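Long-range contacts in superoxide dismutase (Anaplasma phagocytophilum, PDB 3JS4), which probably protects the cell from superoxide radicals by dismutating them to oxygen and hydrogen peroxide at an active-site ferric ion: residues 149-154 with 162-167; 101-106 with 182-187. All blocks are in the same frame, centred on the assembly; numbering follows the deposited sequence.

Contact 1 of 2, residues 149-154 with 162-167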
loop_
_atom_site.group_PDB
_atom_site.type_symbol
_atom_site.label_atom_id
_atom_site.label_comp_id
_atom_site.label_asym_id
_atom_site.label_seq_id
_atom_site.Cartn_x
_atom_site.Cartn_y
_atom_site.Cartn_z
ATOM N N GLY A 149 -1.458 -5.967 8.570
ATOM C CA GLY A 149 -0.345 -5.222 7.986
ATOM C C GLY A 149 -0.343 -5.086 6.481
ATOM O O GLY A 149 -1.396 -5.184 5.836
ATOM N N TRP A 150 0.855 -4.863 5.929
ATOM C CA TRP A 150 1.036 -4.483 4.533
ATOM C C TRP A 150 2.304 -5.147 3.965
ATOM O O TRP A 150 3.315 -5.288 4.665
ATOM C CB TRP A 150 1.200 -2.955 4.409
ATOM C CG TRP A 150 0.022 -2.198 4.925
ATOM C CD1 TRP A 150 -0.219 -1.842 6.222
ATOM C CD2 TRP A 150 -1.118 -1.737 4.159
ATOM N NE1 TRP A 150 -1.428 -1.173 6.313
ATOM C CE2 TRP A 150 -2.001 -1.097 5.067
ATOM C CE3 TRP A 150 -1.456 -1.778 2.802
ATOM C CZ2 TRP A 150 -3.228 -0.511 4.657
ATOM C CZ3 TRP A 150 -2.669 -1.182 2.394
ATOM C CH2 TRP A 150 -3.541 -0.582 3.326
ATOM N N VAL A 151 2.256 -5.497 2.683
ATOM C CA VAL A 151 3.440 -5.950 1.947
ATOM C C VAL A 151 3.832 -4.862 0.935
ATOM O O VAL A 151 2.971 -4.313 0.233
ATOM C CB VAL A 151 3.144 -7.290 1.265
ATOM C CG1 VAL A 151 4.311 -7.789 0.412
ATOM C CG2 VAL A 151 2.772 -8.311 2.333
ATOM N N TRP A 152 5.117 -4.525 0.904
ATOM C CA TRP A 152 5.628 -3.481 0.012
ATOM C C TRP A 152 6.690 -4.002 -0.960
ATOM O O TRP A 152 7.629 -4.705 -0.549
ATOM C CB TRP A 152 6.250 -2.331 0.829
ATOM C CG TRP A 152 5.357 -1.842 1.930
ATOM C CD1 TRP A 152 5.202 -2.392 3.165
ATOM C CD2 TRP A 152 4.457 -0.723 1.872
ATOM N NE1 TRP A 152 4.264 -1.688 3.885
ATOM C CE2 TRP A 152 3.789 -0.661 3.118
ATOM C CE3 TRP A 152 4.154 0.230 0.890
ATOM C CZ2 TRP A 152 2.850 0.338 3.425
ATOM C CZ3 TRP A 152 3.189 1.228 1.197
ATOM C CH2 TRP A 152 2.562 1.260 2.445
ATOM N N LEU A 153 6.569 -3.608 -2.227
ATOM C CA LEU A 153 7.702 -3.616 -3.147
ATOM C C LEU A 153 8.369 -2.250 -3.002
ATOM O O LEU A 153 7.712 -1.209 -3.135
ATOM C CB LEU A 153 7.266 -3.853 -4.610
ATOM C CG LEU A 153 8.368 -3.827 -5.679
ATOM C CD1 LEU A 153 9.467 -4.873 -5.354
ATOM C CD2 LEU A 153 7.810 -4.050 -7.106
ATOM N N VAL A 154 9.657 -2.247 -2.693
ATOM C CA VAL A 154 10.368 -0.983 -2.493
ATOM C C VAL A 154 11.651 -0.949 -3.276
ATOM O O VAL A 154 12.173 -2.014 -3.660
ATOM C CB VAL A 154 10.715 -0.717 -0.990
ATOM C CG1 VAL A 154 9.444 -0.706 -0.145
ATOM C CG2 VAL A 154 11.751 -1.751 -0.454
ATOM N N LEU A 162 15.616 -3.605 -5.853
ATOM C CA LEU A 162 14.263 -3.769 -5.365
ATOM C C LEU A 162 14.308 -4.760 -4.205
ATOM O O LEU A 162 15.167 -5.649 -4.169
ATOM C CB LEU A 162 13.345 -4.290 -6.476
ATOM C CG LEU A 162 13.265 -3.485 -7.783
ATOM C CD1 LEU A 162 12.457 -4.268 -8.817
ATOM C CD2 LEU A 162 12.621 -2.102 -7.569
ATOM N N LYS A 163 13.416 -4.563 -3.237
ATOM C CA LYS A 163 13.252 -5.475 -2.113
ATOM C C LYS A 163 11.761 -5.639 -1.842
ATOM O O LYS A 163 10.967 -4.757 -2.175
ATOM C CB LYS A 163 13.904 -4.904 -0.851
ATOM C CG LYS A 163 15.434 -4.728 -0.880
ATOM C CD LYS A 163 16.167 -6.034 -0.852
ATOM C CE LYS A 163 17.668 -5.823 -1.092
ATOM N NZ LYS A 163 18.376 -7.127 -1.063
ATOM N N VAL A 164 11.387 -6.758 -1.224
ATOM C CA VAL A 164 10.056 -6.889 -0.626
ATOM C C VAL A 164 10.189 -6.829 0.903
ATOM O O VAL A 164 11.024 -7.546 1.483
ATOM C CB VAL A 164 9.385 -8.187 -1.054
ATOM C CG1 VAL A 164 8.012 -8.333 -0.373
ATOM C CG2 VAL A 164 9.226 -8.239 -2.607
ATOM N N VAL A 165 9.408 -5.954 1.546
ATOM C CA VAL A 165 9.358 -5.925 3.011
ATOM C C VAL A 165 7.902 -5.903 3.480
ATOM O O VAL A 165 7.033 -5.470 2.747
ATOM C CB VAL A 165 10.113 -4.701 3.635
ATOM C CG1 VAL A 165 11.616 -4.717 3.271
ATOM C CG2 VAL A 165 9.487 -3.353 3.208
ATOM N N SER A 166 7.631 -6.337 4.707
ATOM C CA SER A 166 6.294 -6.161 5.256
ATOM C C SER A 166 6.302 -5.260 6.496
ATOM O O SER A 166 7.345 -5.069 7.163
ATOM C CB SER A 166 5.619 -7.503 5.541
ATOM O OG SER A 166 6.399 -8.298 6.422
ATOM N N THR A 167 5.149 -4.661 6.763
ATOM C CA THR A 167 4.983 -3.870 7.969
ATOM C C THR A 167 3.744 -4.310 8.759
ATOM O O THR A 167 2.798 -4.893 8.204
ATOM C CB THR A 167 4.869 -2.385 7.637
ATOM O OG1 THR A 167 3.754 -2.180 6.748
ATOM C CG2 THR A 167 6.179 -1.877 6.982
#
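Leu-162 packs its CB against Leu-153 CD1 at 4.1 Å, and its CA-H meets Val-154 O. Lys-163 and Val-154 then form a hydrogen-bonded antiparallel pair, with Lys-163 N to Val-154 O and Val-154 N to Lys-163 O both 2.9 Å long. The lysine's CB rests on Val-154 CG2 before the chain bends and leads away. Val-164, in a non-hydrogen-bonded pair with Leu-153, uses CG1 to reach the diagonal neighbour Val-151, whose own CG1 is 3.8 Å away. Val-165 O accepts a 2.8 Å bond from Trp-152 N and also lies at the edge of the indole, near CD1. Ser-166 sits opposite Val-151; its CB touches Trp-150 O, while OG is hydrogen-bonded to Gln-145 OE1. Thr-167 returns to main-chain pairing with Trp-150, but its side chain serves Trp-152. Its OG1 lies between the backbone N and the carbonyl carbon (chi1 58°), which turns it to the indole edge. It stands 2.9 Å from Trp-152 NE1, in the ring plane, and the N-H points almost straight at it (169°). The same oxygen donates to Asp-171 O. Acting as acceptor and donor at once, the threonine hydroxyl satisfies the buried indole N-H and should fix the rotation of Trp-152.

Contact 2 of 2, residues 101-106 with 182-187. With FE (Fe (III) ion), chain E.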
loop_
_atom_site.group_PDB
_atom_site.type_symbol
_atom_site.label_atom_id
_atom_site.label_comp_id
_atom_site.label_asym_id
_atom_site.label_seq_id
_atom_site.Cartn_x
_atom_site.Cartn_y
_atom_site.Cartn_z
ATOM N N HIS A 101 -3.898 3.186 2.167
ATOM C CA HIS A 101 -5.003 2.782 1.286
ATOM C C HIS A 101 -4.957 3.526 -0.058
ATOM O O HIS A 101 -5.193 2.918 -1.105
ATOM C CB HIS A 101 -6.366 2.955 1.983
ATOM C CG HIS A 101 -6.643 1.888 2.997
ATOM N ND1 HIS A 101 -6.171 1.961 4.296
ATOM C CD2 HIS A 101 -7.276 0.692 2.891
ATOM C CE1 HIS A 101 -6.552 0.877 4.957
ATOM N NE2 HIS A 101 -7.198 0.078 4.123
ATOM N N ASP A 102 -4.629 4.820 -0.040
ATOM C CA ASP A 102 -4.518 5.571 -1.302
ATOM C C ASP A 102 -3.468 4.845 -2.167
ATOM O O ASP A 102 -3.671 4.638 -3.369
ATOM C CB ASP A 102 -4.069 7.042 -1.100
ATOM C CG ASP A 102 -5.161 7.967 -0.529
ATOM O OD1 ASP A 102 -6.366 7.635 -0.498
ATOM O OD2 ASP A 102 -4.789 9.087 -0.107
ATOM N N PHE A 103 -2.351 4.465 -1.552
ATOM C CA PHE A 103 -1.245 3.813 -2.264
ATOM C C PHE A 103 -1.684 2.443 -2.784
ATOM O O PHE A 103 -1.323 2.035 -3.904
ATOM C CB PHE A 103 -0.051 3.618 -1.308
ATOM C CG PHE A 103 1.294 3.575 -2.008
ATOM C CD1 PHE A 103 1.830 4.723 -2.575
ATOM C CD2 PHE A 103 2.024 2.389 -2.082
ATOM C CE1 PHE A 103 3.068 4.695 -3.229
ATOM C CE2 PHE A 103 3.258 2.348 -2.713
ATOM C CZ PHE A 103 3.794 3.513 -3.280
ATOM N N TYR A 104 -2.463 1.734 -1.961
ATOM C CA TYR A 104 -2.943 0.395 -2.310
ATOM C C TYR A 104 -3.819 0.457 -3.560
ATOM O O TYR A 104 -3.680 -0.384 -4.459
ATOM C CB TYR A 104 -3.759 -0.138 -1.138
ATOM C CG TYR A 104 -4.486 -1.447 -1.305
ATOM C CD1 TYR A 104 -3.811 -2.619 -1.662
ATOM C CD2 TYR A 104 -5.859 -1.531 -1.016
ATOM C CE1 TYR A 104 -4.489 -3.837 -1.757
ATOM C CE2 TYR A 104 -6.541 -2.736 -1.091
ATOM C CZ TYR A 104 -5.856 -3.884 -1.452
ATOM O OH TYR A 104 -6.542 -5.056 -1.546
ATOM N N TRP A 105 -4.762 1.406 -3.609
ATOM C CA TRP A 105 -5.630 1.462 -4.781
ATOM C C TRP A 105 -4.853 1.745 -6.056
ATOM O O TRP A 105 -5.201 1.211 -7.122
ATOM C CB TRP A 105 -6.798 2.471 -4.619
ATOM C CG TRP A 105 -7.608 2.278 -3.347
ATOM C CD1 TRP A 105 -7.833 3.211 -2.368
ATOM C CD2 TRP A 105 -8.291 1.089 -2.930
ATOM N NE1 TRP A 105 -8.614 2.677 -1.378
ATOM C CE2 TRP A 105 -8.923 1.384 -1.698
ATOM C CE3 TRP A 105 -8.466 -0.190 -3.502
ATOM C CZ2 TRP A 105 -9.696 0.444 -1.004
ATOM C CZ3 TRP A 105 -9.217 -1.132 -2.810
ATOM C CH2 TRP A 105 -9.822 -0.808 -1.562
ATOM N N GLN A 106 -3.833 2.610 -5.969
ATOM C CA GLN A 106 -2.994 2.907 -7.131
ATOM C C GLN A 106 -2.099 1.725 -7.541
ATOM O O GLN A 106 -1.621 1.669 -8.686
ATOM C CB GLN A 106 -2.118 4.142 -6.856
ATOM C CG GLN A 106 -2.898 5.362 -6.413
ATOM C CD GLN A 106 -1.998 6.540 -6.101
ATOM O OE1 GLN A 106 -1.678 6.805 -4.929
ATOM N NE2 GLN A 106 -1.564 7.249 -7.145
ATOM N N LEU A 182 7.010 1.506 -3.779
ATOM C CA LEU A 182 6.598 1.424 -5.180
ATOM C C LEU A 182 5.202 0.854 -5.384
ATOM O O LEU A 182 4.493 1.266 -6.308
ATOM C CB LEU A 182 7.601 0.594 -5.992
ATOM C CG LEU A 182 9.088 0.976 -5.927
ATOM C CD1 LEU A 182 9.955 -0.048 -6.690
ATOM C CD2 LEU A 182 9.340 2.405 -6.455
ATOM N N ALA A 183 4.840 -0.127 -4.550
ATOM C CA ALA A 183 3.498 -0.738 -4.566
ATOM C C ALA A 183 3.242 -1.423 -3.238
ATOM O O ALA A 183 4.189 -1.837 -2.557
ATOM C CB ALA A 183 3.368 -1.757 -5.719
ATOM N N THR A 184 1.962 -1.559 -2.867
ATOM C CA THR A 184 1.626 -2.257 -1.643
ATOM C C THR A 184 0.418 -3.175 -1.857
ATOM O O THR A 184 -0.423 -2.939 -2.726
ATOM C CB THR A 184 1.375 -1.290 -0.433
ATOM O OG1 THR A 184 1.313 -2.027 0.795
ATOM C CG2 THR A 184 0.069 -0.504 -0.586
ATOM N N MET A 185 0.370 -4.212 -1.037
ATOM C CA MET A 185 -0.744 -5.128 -0.920
ATOM C C MET A 185 -1.160 -5.181 0.555
ATOM O O MET A 185 -0.373 -5.586 1.431
ATOM C CB MET A 185 -0.315 -6.518 -1.386
ATOM C CG MET A 185 -1.372 -7.588 -1.121
ATOM S SD MET A 185 -0.863 -9.247 -1.636
ATOM C CE MET A 185 0.467 -9.620 -0.476
ATOM N N ASP A 186 -2.378 -4.729 0.822
ATOM C CA ASP A 186 -3.002 -4.782 2.147
ATOM C C ASP A 186 -3.179 -6.240 2.565
ATOM O O ASP A 186 -3.827 -7.024 1.843
ATOM C CB ASP A 186 -4.390 -4.115 2.017
ATOM C CG ASP A 186 -5.068 -3.827 3.352
ATOM O OD1 ASP A 186 -4.578 -4.233 4.412
ATOM O OD2 ASP A 186 -6.144 -3.198 3.325
ATOM N N VAL A 187 -2.616 -6.631 3.706
ATOM C CA VAL A 187 -2.956 -7.941 4.272
ATOM C C VAL A 187 -3.737 -7.921 5.607
ATOM O O VAL A 187 -3.847 -8.970 6.287
ATOM C CB VAL A 187 -1.739 -8.941 4.308
ATOM C CG1 VAL A 187 -1.194 -9.176 2.866
ATOM C CG2 VAL A 187 -0.668 -8.489 5.253
HETATM FE FE FE E . -7.416 -2.089 4.469
HETATM O O HOH W 1 -5.893 -1.921 6.117
#
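Asp-186 and His-101 bring strand and helix together on one iron ion, and the aspartate also lies on Tyr-104. Its CB stands over the centre of the Tyr-104 ring in a CH-pi contact, 3.8 Å from the centroid and 12° off the ring normal. CG is anti to the backbone N (chi1 -168°), which carries the carboxylate past the tyrosine to the metal. At the tip OD2 binds iron at 2.0 Å. OD1 does not; it is hydrogen-bonded to Trp-188 and accepts a weak 3.2 Å bond from the iron-bound water. His-101 NE2 supplies another ligand at 2.2 Å, its ring turned 88° from the carboxylate plane, while ND1 is held by Gln-97 O, a second-shell bond that should help to orient the imidazole. Further back along the strand, Thr-184 points its CG2 at the helix backbone, 3.6 Å from Tyr-104 CA. Thr-184 O lies at the edge of the tyrosine ring, 3.6 Å from CD1, and is buried with no polar partner. Phe-103 CE2 meets Ala-183 N at 3.5 Å, where Leu-182 and Ala-183 form a classic beta bulge opposite Leu-153. Together with His-45 and His-190, His-101 and Asp-186 make up the three-histidine, one-aspartate site of iron/manganese superoxide dismutases, built between the alpha-hairpin and C-terminal domains.

In the fold
Strand 149-156 runs through the middle of the antiparallel sheet: strand 161-168 of contact 1 pairs along one edge of this strand and strand 179-186 of contact 2 along the other. The two contact centres lie about 10 Å apart. Probable hydrogen bonds join them, Gly-149 O to Val-187 N at 2.8 Å and Leu-153 O to Leu-182 N at 2.9 Å. Trp-150 is one side-chain bridge between them. Its CZ3 packs 3.4 Å from Asp-186 CB, its ring meets His-101 edge-to-face, and its nearest side-chain atom is about 4 Å from iron. The hairpin thus contributes to the wall of the metal site, while the Val-154 side chain lies about 7 Å from the bound sodium, whose site is formed by Pro-173, Thr-176 and Gln-179.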